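Local coordinates for protein N-acetylneuraminate lyase (Peptoclostridium difficile, PDB 4WOZ) that belongs to the dihydrodipicolinate synthetase family, whose members are built on a TIM barrel, and forms an assembly of four chains, at residues S20-S25 against T219-G224; L53-S58 against R72-A77; N62-T67 against Y278-M283; L87-G92 against L109-I114; A116-Y121 against T153-S158. All coordinates share one frame; numbering follows the deposited sequence.

Interaction 1 of 5, residues S20-S25 against T219-G224; sequences SALLVS and TFNVNG
The backbones of Ser20 and Phe220 come closest, with CA atoms 5.1 Å apart, where strand 17-21 comes against helix 220-235. The OG of Ser20 lies 3.2 Å from CB of Phe220. Its chi1 of -81° sets OG beside its own backbone N and turns it to this helix turn, while the aromatic ring leads away. Ser20 OG is also hydrogen-bonded to Asn44 OD1 of helix 34-48. Asn221 buries more than any other residue of the two segments. Its CG is anti to the carbonyl carbon (chi1 -76°), which carries the carboxamide across to the chain after the strand. There ND2 donates to Ala21 O over 2.7 Å, with 162° at the hydrogen. ND2 sits too near a neighbour in the model, so the exact length of this bond is doubtful. This contact lies at the closure of the TIM barrel: strand 17-21 is the first of eight parallel strands and 214-217 the last, and Ala21 shares a backbone hydrogen bond with Gly217 of that last strand. The other end of the Asn221 amide is held as well, since OD1 accepts from Asn44 ND2. Asn44 thus serves both segments through its two amide atoms. Beside OD1 pass CA of Leu22, at 3.9 Å, and CD1 of Leu22, at 4.2 Å.

Interaction 2 of 5, residues L53-S58 against R72-A77; sequences LYVGGS and RIFEIA
Val55 carries the contact, meeting three residues of helix 67-81 with its two methyl groups. Strand 53-55 and helix segment 72-77 run nearly antiparallel, at 159°, with axes 10.2 Å apart, and the valine fills the interval. Because CG1 is anti to the backbone N (chi1 -171°), it points between Ile73 and Phe74: CG1 is 3.8 Å from Ile73 CG2 and equally far from Phe74 CD1. The other branch, CG2, reaches Ala77 CB at 4.1 Å, one turn further along the helix. Phe74 runs alongside Val55, head to tail, and its ring edge meets the backbone, CE1 standing 3.5 Å from Val55 O, near the ring plane. Gly56 follows with a positive phi of 89°, which turns the chain away after Val55. Packing is looser at the start of the strand, where Leu53 CD1 comes no nearer than 5.5 Å, to Ala77 CB. On the outer flank of the helix, Arg72 and Glu75 are exposed and make no contact with the strand. A strand whose outward side chain is covered by the helix that follows it is the first half of a beta-alpha-beta crossover, the repeating element of the TIM barrel.

Interaction 3 of 5, residues N62-T67 against Y278-M283; sequences NFMLST and YCRQPM
Met64 and Leu65, in the beta-to-alpha loop between strand 52-55 and helix 67-81, meet Arg280, Pro282 and Met283 in the loop joining helix 261-271 to helix 288-301. Met64, with the most area buried by the contact, reaches across with SD and CE. Its chain turns at chi3 (90°), so that CE enters the bend around the cis peptide before Pro282. CE stands 3.4 Å from Pro282 CD, tighter than usual for two carbons, and 3.0 Å from Gln281 O, a buried carbonyl oxygen with no polar partner in the model. SD meets the methyl tip of Met283, with CE of Met283 3.3 Å from it, the two side chains crossing obliquely. The chain of Arg280 runs extended from CB and bends at chi3 (-69°), which brings the guanidinium to Met64 O and Leu65. NH1 donates a weak hydrogen bond to Met64 O, 3.0 Å long and bent to 133°. Leu65 CD2 sits over the centre of one guanidinium face, 3.4 Å above its plane. These are two loops of a TIM barrel, the first at the C-terminal end of its strands, and Ser66 is the N-cap of helix 67-81. NH2 has two further partners: it bonds to Gly30 O and forms a salt bridge with Glu69, whose other oxygen accepts from Ser66 N. Val94 and Phe124 of a neighbouring subunit pack against Met64 and Met283, which places the contact at a subunit interface.

Interaction 4 of 5, residues L87-G92 against L109-I114; sequences LIAQVG and LGYDAI
Tyr111 lies across Leu87 and Ala89, two residues whose side chains leave strand 86-90 on the same side. Its CB is 4.1 Å from Leu87 O, and CG looks onto Ala89 CB. The closest approach comes at CD2, which is 3.4 Å from Ala89 CB and 3.5 Å from Leu87 CB, so this ring atom sits between the two. CE2 lies beyond them, still near both CB atoms, and past it Leu87 CD1 rests over one ring face, a CH-pi contact of 4.2 Å to the centroid, 16° off the normal. At the tip, OH bonds to Phe74 O of helix 67-81. The backbones pair in parallel. Ala113 N donates to Leu87 O over 3.3 Å, and Ala89 N to Ala113 O over 2.9 Å at 161°. Ile88 and Ala113 share one face of the sheet, Ala89 and Ile114 the other. Asp112 fastens the start of the register: its OD2 takes the N-H of Leu87 at 2.7 Å through the anti lone pair, while OD1 bonds to Thr13. Gly110 ends helix 96-109 in a Schellman motif and turns the chain into strand 113-117, completing a beta-alpha-beta unit of the TIM barrel.

Interaction 5 of 5, residues A116-Y121 against T153-S158; sequences AVTPFY and TGVDMS
Thr118, Thr153 and Val155 have the most surface buried here, where the chain leaving barrel strand 113-117 crosses the loop between helix 150-153 and helix 159-165. That loop opens with an ST turn, in which Thr153 OG1 accepts the N-H of Val155 over 3.2 Å at 167°. The same hydroxyl bonds to Ile149 O. With OG1 engaged by Val155 N and Ile149 O, CG2 faces the strand end and meets Val117 CG2 at 4.0 Å, the two side chains lying alongside, pointing opposite ways. Thr153 also faces Phe120, whose CB is 4.3 Å from Thr153 CB before the ring leads away. That ring stands edge-to-face against Phe63 and also meets the ring of Tyr121 of a neighbouring subunit, so the contact lies beside an interface. Thr118 and Val155 approach tip to tip. With OG1 of Thr118 beside the backbone N (chi1 -58°), CG2 is left anti to that N and fits against the fork of Val155, 3.5 Å from CG1 and 3.6 Å from CG2; the first distance is tight for two methyl carbons. The hydroxyl branch turns to Met157, with OG1 3.9 Å from CE, and has a weak hydrogen bond to Tyr133 OH of helix 126-138. No direct hydrogen bond joins the segments. One water bridges them, accepting from Tyr121 N at 3.0 Å and donating to Thr153 O at 2.8 Å.

Overall arrangement
From the N terminus, residues 20-25 open interaction 1, which closes only at 219-224 and so joins the first barrel strand to the helix after the last. Within that loop lie interactions 2, 4 and 5, in series: 53-58 with 72-77, 87-92 with 109-114, and 116-121 with 153-158. Interaction 3 starts at 62-67, inside interaction 2, and ends at 278-283, beyond interaction 1; it therefore crosses both and encloses interactions 4 and 5. Neighbouring strands link the sites, with centres of interactions 2 and 4 about 8 Å apart, and Gln90 OE1 2.9 Å from Val117 N between interactions 4 and 5. Interactions 3 and 5 meet through Phe63 and Phe120, and both touch a second subunit.

Interaction 1 of 5, residues S20-S25 against T219-G224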
# COMPACT_ATOMS: atom_id res chain seq x y z
N SER A 20 -8.45 -21.30 20.51
CA SER A 20 -8.87 -19.94 20.81
C SER A 20 -7.62 -19.13 21.12
O SER A 20 -6.77 -19.57 21.90
CB SER A 20 -9.79 -19.89 22.03
OG SER A 20 -11.13 -20.23 21.71
N ALA A 21 -7.48 -17.96 20.49
CA ALA A 21 -6.35 -17.09 20.79
C ALA A 21 -6.80 -16.48 22.11
O ALA A 21 -7.63 -15.58 22.15
CB ALA A 21 -6.19 -16.02 19.71
N LEU A 22 -6.25 -16.98 23.21
CA LEU A 22 -6.61 -16.55 24.54
C LEU A 22 -6.49 -15.06 24.86
O LEU A 22 -5.45 -14.44 24.64
CB LEU A 22 -5.80 -17.33 25.58
CG LEU A 22 -6.19 -17.15 27.05
CD1 LEU A 22 -7.58 -17.73 27.29
CD2 LEU A 22 -5.17 -17.85 27.94
N LEU A 23 -7.58 -14.49 25.37
CA LEU A 23 -7.58 -13.09 25.78
C LEU A 23 -7.20 -13.08 27.24
O LEU A 23 -7.35 -14.08 27.94
CB LEU A 23 -8.96 -12.45 25.62
CG LEU A 23 -9.35 -11.95 24.23
CD1 LEU A 23 -9.90 -13.09 23.41
CD2 LEU A 23 -10.38 -10.85 24.34
N VAL A 24 -6.69 -11.95 27.70
CA VAL A 24 -6.28 -11.83 29.09
C VAL A 24 -7.21 -10.84 29.80
O VAL A 24 -7.79 -9.96 29.16
CB VAL A 24 -4.82 -11.35 29.19
CG1 VAL A 24 -4.45 -11.07 30.64
CG2 VAL A 24 -3.90 -12.41 28.59
N SER A 25 -7.37 -11.02 31.10
CA SER A 25 -8.22 -10.14 31.89
C SER A 25 -7.37 -9.07 32.55
O SER A 25 -6.30 -9.37 33.08
CB SER A 25 -8.97 -10.96 32.95
OG SER A 25 -9.83 -10.13 33.71
N THR A 219 -12.04 -14.69 17.96
CA THR A 219 -13.48 -14.71 18.22
C THR A 219 -13.98 -16.02 18.79
O THR A 219 -15.12 -16.10 19.24
CB THR A 219 -14.30 -14.38 16.95
OG1 THR A 219 -14.17 -15.45 16.00
CG2 THR A 219 -13.81 -13.08 16.33
N PHE A 220 -13.12 -17.04 18.77
CA PHE A 220 -13.48 -18.35 19.31
C PHE A 220 -13.68 -18.29 20.82
O PHE A 220 -14.32 -19.16 21.41
CB PHE A 220 -12.41 -19.38 18.95
CG PHE A 220 -12.24 -19.60 17.46
CD1 PHE A 220 -13.04 -18.94 16.54
CD2 PHE A 220 -11.25 -20.46 16.99
CE1 PHE A 220 -12.86 -19.12 15.17
CE2 PHE A 220 -11.06 -20.64 15.62
CZ PHE A 220 -11.87 -19.97 14.70
N ASN A 221 -13.12 -17.26 21.46
CA ASN A 221 -13.29 -17.09 22.90
C ASN A 221 -14.77 -16.96 23.26
O ASN A 221 -15.18 -17.32 24.36
CB ASN A 221 -12.54 -15.85 23.39
CG ASN A 221 -11.04 -16.07 23.47
OD1 ASN A 221 -10.53 -16.57 24.48
ND2 ASN A 221 -10.33 -15.70 22.41
N VAL A 222 -15.56 -16.42 22.33
CA VAL A 222 -16.99 -16.25 22.58
C VAL A 222 -17.87 -16.93 21.54
O VAL A 222 -19.09 -17.03 21.72
CB VAL A 222 -17.40 -14.75 22.58
CG1 VAL A 222 -16.80 -14.04 23.78
CG2 VAL A 222 -16.95 -14.08 21.28
N ASN A 223 -17.26 -17.40 20.45
CA ASN A 223 -18.02 -18.03 19.38
C ASN A 223 -17.49 -19.43 19.02
O ASN A 223 -17.70 -19.90 17.91
CB ASN A 223 -17.99 -17.12 18.15
CG ASN A 223 -19.10 -17.42 17.15
OD1 ASN A 223 -20.25 -17.61 17.54
ND2 ASN A 223 -18.76 -17.43 15.86
N GLY A 224 -16.83 -20.07 19.98
CA GLY A 224 -16.26 -21.39 19.76
C GLY A 224 -17.20 -22.45 19.23
O GLY A 224 -16.80 -23.31 18.43

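Interaction 2 of 5, residues L53-S58 against R72-A77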
# COMPACT_ATOMS: atom_id res chain seq x y z
N LEU A 53 -5.67 -23.93 23.37
CA LEU A 53 -5.53 -22.50 23.47
C LEU A 53 -4.21 -22.06 22.87
O LEU A 53 -3.20 -22.78 22.95
CB LEU A 53 -5.59 -22.05 24.94
CG LEU A 53 -6.86 -22.37 25.73
CD1 LEU A 53 -6.68 -21.92 27.17
CD2 LEU A 53 -8.05 -21.67 25.10
N TYR A 54 -4.23 -20.88 22.27
CA TYR A 54 -3.07 -20.25 21.66
C TYR A 54 -2.83 -19.11 22.65
O TYR A 54 -3.60 -18.15 22.70
CB TYR A 54 -3.43 -19.69 20.29
CG TYR A 54 -2.28 -19.15 19.49
CD1 TYR A 54 -1.43 -20.00 18.77
CD2 TYR A 54 -2.05 -17.77 19.41
CE1 TYR A 54 -0.39 -19.49 17.99
CE2 TYR A 54 -1.02 -17.25 18.64
CZ TYR A 54 -0.19 -18.11 17.93
OH TYR A 54 0.83 -17.61 17.17
N VAL A 55 -1.77 -19.24 23.45
CA VAL A 55 -1.46 -18.26 24.48
C VAL A 55 -0.33 -17.31 24.11
O VAL A 55 0.69 -17.73 23.55
CB VAL A 55 -1.12 -18.99 25.80
CG1 VAL A 55 -1.01 -17.99 26.94
CG2 VAL A 55 -2.19 -20.04 26.11
N GLY A 56 -0.51 -16.03 24.41
CA GLY A 56 0.50 -15.04 24.13
C GLY A 56 0.40 -14.41 22.76
O GLY A 56 1.35 -13.79 22.28
N GLY A 57 -0.74 -14.58 22.11
CA GLY A 57 -0.90 -14.02 20.78
C GLY A 57 -1.33 -12.57 20.81
O GLY A 57 -1.50 -11.97 21.87
N SER A 58 -1.49 -12.00 19.62
CA SER A 58 -1.91 -10.61 19.47
C SER A 58 -3.20 -10.36 20.26
O SER A 58 -3.36 -9.34 20.92
CB SER A 58 -2.15 -10.31 17.99
OG SER A 58 -2.65 -9.00 17.80
N ARG A 72 3.77 -14.91 33.76
CA ARG A 72 2.67 -15.24 34.66
C ARG A 72 1.48 -15.78 33.89
O ARG A 72 0.80 -16.70 34.35
CB ARG A 72 2.22 -14.03 35.49
CG ARG A 72 0.97 -14.37 36.31
CD ARG A 72 0.83 -13.62 37.62
NE ARG A 72 0.15 -12.33 37.48
CZ ARG A 72 -0.54 -11.76 38.46
NH1 ARG A 72 -0.63 -12.35 39.65
NH2 ARG A 72 -1.13 -10.58 38.27
N ILE A 73 1.23 -15.21 32.72
CA ILE A 73 0.13 -15.67 31.88
C ILE A 73 0.37 -17.12 31.46
O ILE A 73 -0.54 -17.95 31.54
CB ILE A 73 -0.03 -14.76 30.64
CG1 ILE A 73 -0.52 -13.38 31.08
CG2 ILE A 73 -1.01 -15.38 29.64
CD1 ILE A 73 -0.48 -12.34 29.99
N PHE A 74 1.59 -17.43 31.04
CA PHE A 74 1.90 -18.79 30.62
C PHE A 74 1.74 -19.77 31.78
O PHE A 74 1.24 -20.88 31.59
CB PHE A 74 3.33 -18.88 30.07
CG PHE A 74 3.49 -18.29 28.69
CD1 PHE A 74 2.64 -18.67 27.65
CD2 PHE A 74 4.51 -17.37 28.43
CE1 PHE A 74 2.80 -18.15 26.37
CE2 PHE A 74 4.67 -16.84 27.14
CZ PHE A 74 3.82 -17.23 26.11
N GLU A 75 2.14 -19.35 32.98
CA GLU A 75 2.02 -20.21 34.15
C GLU A 75 0.56 -20.44 34.52
O GLU A 75 0.16 -21.57 34.80
CB GLU A 75 2.74 -19.60 35.36
CG GLU A 75 4.24 -19.64 35.31
CD GLU A 75 4.86 -19.22 36.63
OE1 GLU A 75 6.09 -19.01 36.68
OE2 GLU A 75 4.11 -19.11 37.63
N ILE A 76 -0.22 -19.37 34.55
CA ILE A 76 -1.62 -19.49 34.89
C ILE A 76 -2.38 -20.36 33.89
O ILE A 76 -3.20 -21.18 34.28
CB ILE A 76 -2.31 -18.12 34.96
CG1 ILE A 76 -1.71 -17.30 36.12
CG2 ILE A 76 -3.81 -18.30 35.14
CD1 ILE A 76 -2.21 -15.87 36.21
N ALA A 77 -2.08 -20.19 32.61
CA ALA A 77 -2.77 -20.97 31.57
C ALA A 77 -2.51 -22.46 31.75
O ALA A 77 -3.44 -23.27 31.74
CB ALA A 77 -2.32 -20.51 30.19

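Interaction 3 of 5, residues N62-T67 against Y278-M283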
# COMPACT_ATOMS: atom_id res chain seq x y z
N ASN A 62 -0.56 -9.44 24.05
CA ASN A 62 0.82 -9.81 24.37
C ASN A 62 1.84 -8.68 24.24
O ASN A 62 2.62 -8.42 25.15
CB ASN A 62 1.25 -10.97 23.47
CG ASN A 62 2.65 -11.45 23.77
OD1 ASN A 62 2.90 -12.03 24.83
ND2 ASN A 62 3.58 -11.20 22.85
N PHE A 63 1.82 -8.02 23.09
CA PHE A 63 2.77 -6.95 22.81
C PHE A 63 2.63 -5.67 23.63
O PHE A 63 3.34 -4.70 23.39
CB PHE A 63 2.71 -6.64 21.32
CG PHE A 63 2.89 -7.86 20.46
CD1 PHE A 63 4.13 -8.49 20.40
CD2 PHE A 63 1.82 -8.40 19.76
CE1 PHE A 63 4.29 -9.65 19.65
CE2 PHE A 63 1.97 -9.56 19.01
CZ PHE A 63 3.21 -10.19 18.95
N MET A 64 1.72 -5.67 24.60
CA MET A 64 1.52 -4.53 25.47
C MET A 64 1.89 -4.95 26.89
O MET A 64 1.66 -4.21 27.85
CB MET A 64 0.06 -4.08 25.45
CG MET A 64 -0.44 -3.59 24.10
SD MET A 64 -2.16 -3.03 24.17
CE MET A 64 -1.93 -1.33 24.57
N LEU A 65 2.47 -6.14 27.01
CA LEU A 65 2.83 -6.67 28.32
C LEU A 65 4.33 -6.81 28.54
O LEU A 65 5.10 -6.96 27.59
CB LEU A 65 2.17 -8.03 28.52
CG LEU A 65 0.66 -8.05 28.31
CD1 LEU A 65 0.12 -9.47 28.49
CD2 LEU A 65 0.00 -7.10 29.30
N SER A 66 4.73 -6.76 29.81
CA SER A 66 6.14 -6.91 30.17
C SER A 66 6.45 -8.40 30.13
O SER A 66 5.54 -9.23 30.21
CB SER A 66 6.39 -6.37 31.58
OG SER A 66 5.60 -7.07 32.53
N THR A 67 7.72 -8.74 30.00
CA THR A 67 8.12 -10.13 29.94
C THR A 67 7.64 -10.94 31.16
O THR A 67 7.26 -12.10 31.02
CB THR A 67 9.64 -10.26 29.79
OG1 THR A 67 9.99 -11.63 29.56
CG2 THR A 67 10.35 -9.76 31.04
N TYR A 278 -11.05 -5.09 31.37
CA TYR A 278 -10.63 -4.03 30.46
C TYR A 278 -9.48 -4.41 29.54
O TYR A 278 -8.76 -5.38 29.78
CB TYR A 278 -10.17 -2.81 31.27
CG TYR A 278 -11.23 -2.18 32.14
CD1 TYR A 278 -12.10 -1.23 31.62
CD2 TYR A 278 -11.34 -2.51 33.49
CE1 TYR A 278 -13.06 -0.62 32.43
CE2 TYR A 278 -12.29 -1.91 34.30
CZ TYR A 278 -13.15 -0.96 33.77
OH TYR A 278 -14.09 -0.36 34.56
N CYS A 279 -9.31 -3.62 28.49
CA CYS A 279 -8.21 -3.79 27.55
C CYS A 279 -7.16 -2.86 28.12
O CYS A 279 -7.49 -1.92 28.84
CB CYS A 279 -8.59 -3.31 26.15
SG CYS A 279 -9.95 -4.20 25.38
N ARG A 280 -5.89 -3.12 27.83
CA ARG A 280 -4.85 -2.25 28.34
C ARG A 280 -4.68 -0.99 27.50
O ARG A 280 -4.74 -1.04 26.27
CB ARG A 280 -3.52 -2.99 28.42
CG ARG A 280 -2.38 -2.09 28.85
CD ARG A 280 -1.14 -2.87 29.24
NE ARG A 280 -1.35 -3.61 30.48
CZ ARG A 280 -0.37 -4.18 31.17
NH1 ARG A 280 0.88 -4.08 30.74
NH2 ARG A 280 -0.64 -4.84 32.29
N GLN A 281 -4.50 0.15 28.17
CA GLN A 281 -4.31 1.42 27.47
C GLN A 281 -3.06 1.28 26.61
O GLN A 281 -2.17 0.49 26.93
CB GLN A 281 -4.12 2.55 28.49
CG GLN A 281 -5.37 2.97 29.25
CD GLN A 281 -6.43 3.57 28.34
OE1 GLN A 281 -6.12 4.07 27.26
NE2 GLN A 281 -7.68 3.53 28.79
N PRO A 282 -2.95 2.06 25.52
CA PRO A 282 -3.90 3.06 25.04
C PRO A 282 -5.18 2.56 24.35
O PRO A 282 -5.85 3.34 23.68
CB PRO A 282 -3.04 3.92 24.13
CG PRO A 282 -2.14 2.92 23.51
CD PRO A 282 -1.72 2.07 24.70
N MET A 283 -5.50 1.28 24.49
CA MET A 283 -6.74 0.79 23.90
C MET A 283 -7.81 1.42 24.79
O MET A 283 -7.77 1.29 26.00
CB MET A 283 -6.82 -0.75 23.96
CG MET A 283 -6.08 -1.43 22.81
SD MET A 283 -6.38 -3.20 22.71
CE MET A 283 -4.76 -3.81 22.29

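Interaction 4 of 5, residues L87-G92 against L109-I114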
# COMPACT_ATOMS: atom_id res chain seq x y z
N LEU A 87 -1.96 -26.94 24.26
CA LEU A 87 -1.45 -25.59 24.47
C LEU A 87 -0.33 -25.22 23.51
O LEU A 87 0.64 -25.97 23.33
CB LEU A 87 -0.92 -25.44 25.89
CG LEU A 87 -1.93 -25.47 27.04
CD1 LEU A 87 -1.18 -25.43 28.36
CD2 LEU A 87 -2.88 -24.29 26.92
N ILE A 88 -0.49 -24.06 22.88
CA ILE A 88 0.51 -23.53 21.97
C ILE A 88 0.93 -22.19 22.55
O ILE A 88 0.08 -21.37 22.92
CB ILE A 88 -0.06 -23.29 20.56
CG1 ILE A 88 -0.45 -24.63 19.91
CG2 ILE A 88 0.99 -22.58 19.70
CD1 ILE A 88 -1.04 -24.48 18.52
N ALA A 89 2.23 -21.96 22.65
CA ALA A 89 2.71 -20.72 23.21
C ALA A 89 3.34 -19.81 22.16
O ALA A 89 4.29 -20.20 21.49
CB ALA A 89 3.72 -21.00 24.33
N GLN A 90 2.80 -18.60 22.01
CA GLN A 90 3.36 -17.65 21.06
C GLN A 90 4.48 -16.99 21.85
O GLN A 90 4.23 -16.31 22.84
CB GLN A 90 2.31 -16.59 20.66
CG GLN A 90 2.64 -15.83 19.37
CD GLN A 90 3.84 -14.90 19.50
OE1 GLN A 90 4.68 -14.84 18.61
NE2 GLN A 90 3.92 -14.17 20.61
N VAL A 91 5.72 -17.21 21.43
CA VAL A 91 6.86 -16.65 22.15
C VAL A 91 7.62 -15.54 21.42
O VAL A 91 8.53 -14.94 21.98
CB VAL A 91 7.87 -17.75 22.53
CG1 VAL A 91 7.18 -18.82 23.39
CG2 VAL A 91 8.45 -18.37 21.27
N GLY A 92 7.24 -15.28 20.17
CA GLY A 92 7.92 -14.25 19.40
C GLY A 92 7.64 -12.80 19.78
O GLY A 92 6.70 -12.50 20.51
N LEU A 109 7.32 -25.69 30.99
CA LEU A 109 5.99 -25.75 31.58
C LEU A 109 5.18 -26.86 30.92
O LEU A 109 4.09 -27.22 31.38
CB LEU A 109 5.25 -24.42 31.39
CG LEU A 109 5.59 -23.29 32.37
CD1 LEU A 109 4.82 -22.04 31.99
CD2 LEU A 109 5.24 -23.72 33.79
N GLY A 110 5.72 -27.41 29.83
CA GLY A 110 5.03 -28.48 29.14
C GLY A 110 4.09 -28.08 28.02
O GLY A 110 3.17 -28.83 27.71
N TYR A 111 4.30 -26.91 27.42
CA TYR A 111 3.45 -26.50 26.30
C TYR A 111 3.70 -27.48 25.16
O TYR A 111 4.84 -27.86 24.90
CB TYR A 111 3.77 -25.06 25.85
CG TYR A 111 2.99 -24.02 26.63
CD1 TYR A 111 3.28 -23.76 27.96
CD2 TYR A 111 1.91 -23.35 26.05
CE1 TYR A 111 2.52 -22.86 28.71
CE2 TYR A 111 1.14 -22.44 26.80
CZ TYR A 111 1.45 -22.21 28.13
OH TYR A 111 0.67 -21.38 28.90
N ASP A 112 2.63 -27.89 24.49
CA ASP A 112 2.68 -28.85 23.39
C ASP A 112 3.46 -28.35 22.18
O ASP A 112 4.05 -29.14 21.44
CB ASP A 112 1.26 -29.23 22.98
CG ASP A 112 0.48 -29.85 24.12
OD1 ASP A 112 0.76 -31.01 24.48
OD2 ASP A 112 -0.42 -29.16 24.67
N ALA A 113 3.44 -27.04 21.98
CA ALA A 113 4.14 -26.43 20.86
C ALA A 113 4.31 -24.93 21.10
O ALA A 113 3.67 -24.35 21.97
CB ALA A 113 3.38 -26.66 19.57
N ILE A 114 5.21 -24.32 20.33
CA ILE A 114 5.42 -22.89 20.46
C ILE A 114 5.17 -22.27 19.10
O ILE A 114 5.15 -22.96 18.08
CB ILE A 114 6.85 -22.55 20.94
CG1 ILE A 114 7.88 -22.92 19.87
CG2 ILE A 114 7.14 -23.27 22.24
CD1 ILE A 114 9.29 -22.46 20.19

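Interaction 5 of 5, residues A116-Y121 against T153-S158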
# COMPACT_ATOMS: atom_id res chain seq x y z
N ALA A 116 5.82 -18.35 16.79
CA ALA A 116 6.59 -17.11 16.76
C ALA A 116 6.20 -16.23 15.59
O ALA A 116 6.32 -16.61 14.43
CB ALA A 116 8.09 -17.42 16.70
N VAL A 117 5.71 -15.04 15.91
CA VAL A 117 5.32 -14.09 14.87
C VAL A 117 6.59 -13.59 14.20
O VAL A 117 7.67 -13.62 14.79
CB VAL A 117 4.56 -12.88 15.46
CG1 VAL A 117 5.42 -12.17 16.50
CG2 VAL A 117 4.18 -11.91 14.35
N THR A 118 6.46 -13.16 12.95
CA THR A 118 7.59 -12.62 12.21
C THR A 118 8.04 -11.36 12.95
O THR A 118 7.21 -10.55 13.36
CB THR A 118 7.16 -12.25 10.78
OG1 THR A 118 6.63 -13.40 10.12
CG2 THR A 118 8.35 -11.73 9.99
N PRO A 119 9.36 -11.18 13.14
CA PRO A 119 9.81 -9.98 13.84
C PRO A 119 9.36 -8.74 13.08
O PRO A 119 9.46 -8.69 11.85
CB PRO A 119 11.33 -10.16 13.87
CG PRO A 119 11.60 -10.91 12.61
CD PRO A 119 10.50 -11.95 12.61
N PHE A 120 8.86 -7.73 13.79
CA PHE A 120 8.37 -6.53 13.12
C PHE A 120 9.01 -5.20 13.51
O PHE A 120 10.05 -5.15 14.15
CB PHE A 120 6.84 -6.46 13.26
CG PHE A 120 6.37 -6.46 14.69
CD1 PHE A 120 6.29 -5.27 15.41
CD2 PHE A 120 5.99 -7.65 15.31
CE1 PHE A 120 5.84 -5.26 16.73
CE2 PHE A 120 5.54 -7.65 16.63
CZ PHE A 120 5.46 -6.45 17.34
N TYR A 121 8.35 -4.12 13.09
CA TYR A 121 8.79 -2.75 13.31
C TYR A 121 9.97 -2.47 12.39
O TYR A 121 9.87 -1.64 11.48
CB TYR A 121 9.21 -2.51 14.77
CG TYR A 121 9.54 -1.06 15.02
CD1 TYR A 121 8.53 -0.11 15.19
CD2 TYR A 121 10.86 -0.61 14.99
CE1 TYR A 121 8.82 1.24 15.32
CE2 TYR A 121 11.17 0.74 15.12
CZ TYR A 121 10.15 1.66 15.28
OH TYR A 121 10.44 3.00 15.39
N THR A 153 1.88 -6.78 10.57
CA THR A 153 3.34 -6.74 10.48
C THR A 153 3.86 -6.09 9.21
O THR A 153 4.78 -5.28 9.24
CB THR A 153 3.94 -8.16 10.57
OG1 THR A 153 3.51 -8.93 9.44
CG2 THR A 153 3.50 -8.86 11.85
N GLY A 154 3.26 -6.46 8.07
CA GLY A 154 3.69 -5.92 6.80
C GLY A 154 4.66 -6.86 6.10
O GLY A 154 5.11 -6.59 4.99
N VAL A 155 4.96 -7.97 6.76
CA VAL A 155 5.88 -8.97 6.21
C VAL A 155 5.14 -9.97 5.31
O VAL A 155 4.23 -10.67 5.75
CB VAL A 155 6.59 -9.75 7.34
CG1 VAL A 155 7.59 -10.73 6.74
CG2 VAL A 155 7.28 -8.78 8.27
N ASP A 156 5.55 -10.01 4.04
CA ASP A 156 4.94 -10.91 3.06
C ASP A 156 5.92 -12.01 2.63
O ASP A 156 6.79 -11.78 1.79
CB ASP A 156 4.50 -10.12 1.82
CG ASP A 156 3.34 -9.19 2.11
OD1 ASP A 156 2.24 -9.70 2.42
OD2 ASP A 156 3.54 -7.96 2.04
N MET A 157 5.75 -13.19 3.21
CA MET A 157 6.60 -14.34 2.91
C MET A 157 6.10 -14.99 1.62
O MET A 157 4.90 -15.08 1.39
CB MET A 157 6.52 -15.35 4.05
CG MET A 157 7.81 -16.09 4.36
SD MET A 157 8.77 -15.23 5.63
CE MET A 157 7.75 -15.51 7.07
N SER A 158 7.03 -15.46 0.78
CA SER A 158 6.67 -16.12 -0.47
C SER A 158 6.64 -17.63 -0.26
O SER A 158 7.06 -18.12 0.79
CB SER A 158 7.69 -15.78 -1.56
OG SER A 158 8.95 -16.35 -1.25
O HOH W 1 6.08 -3.66 11.11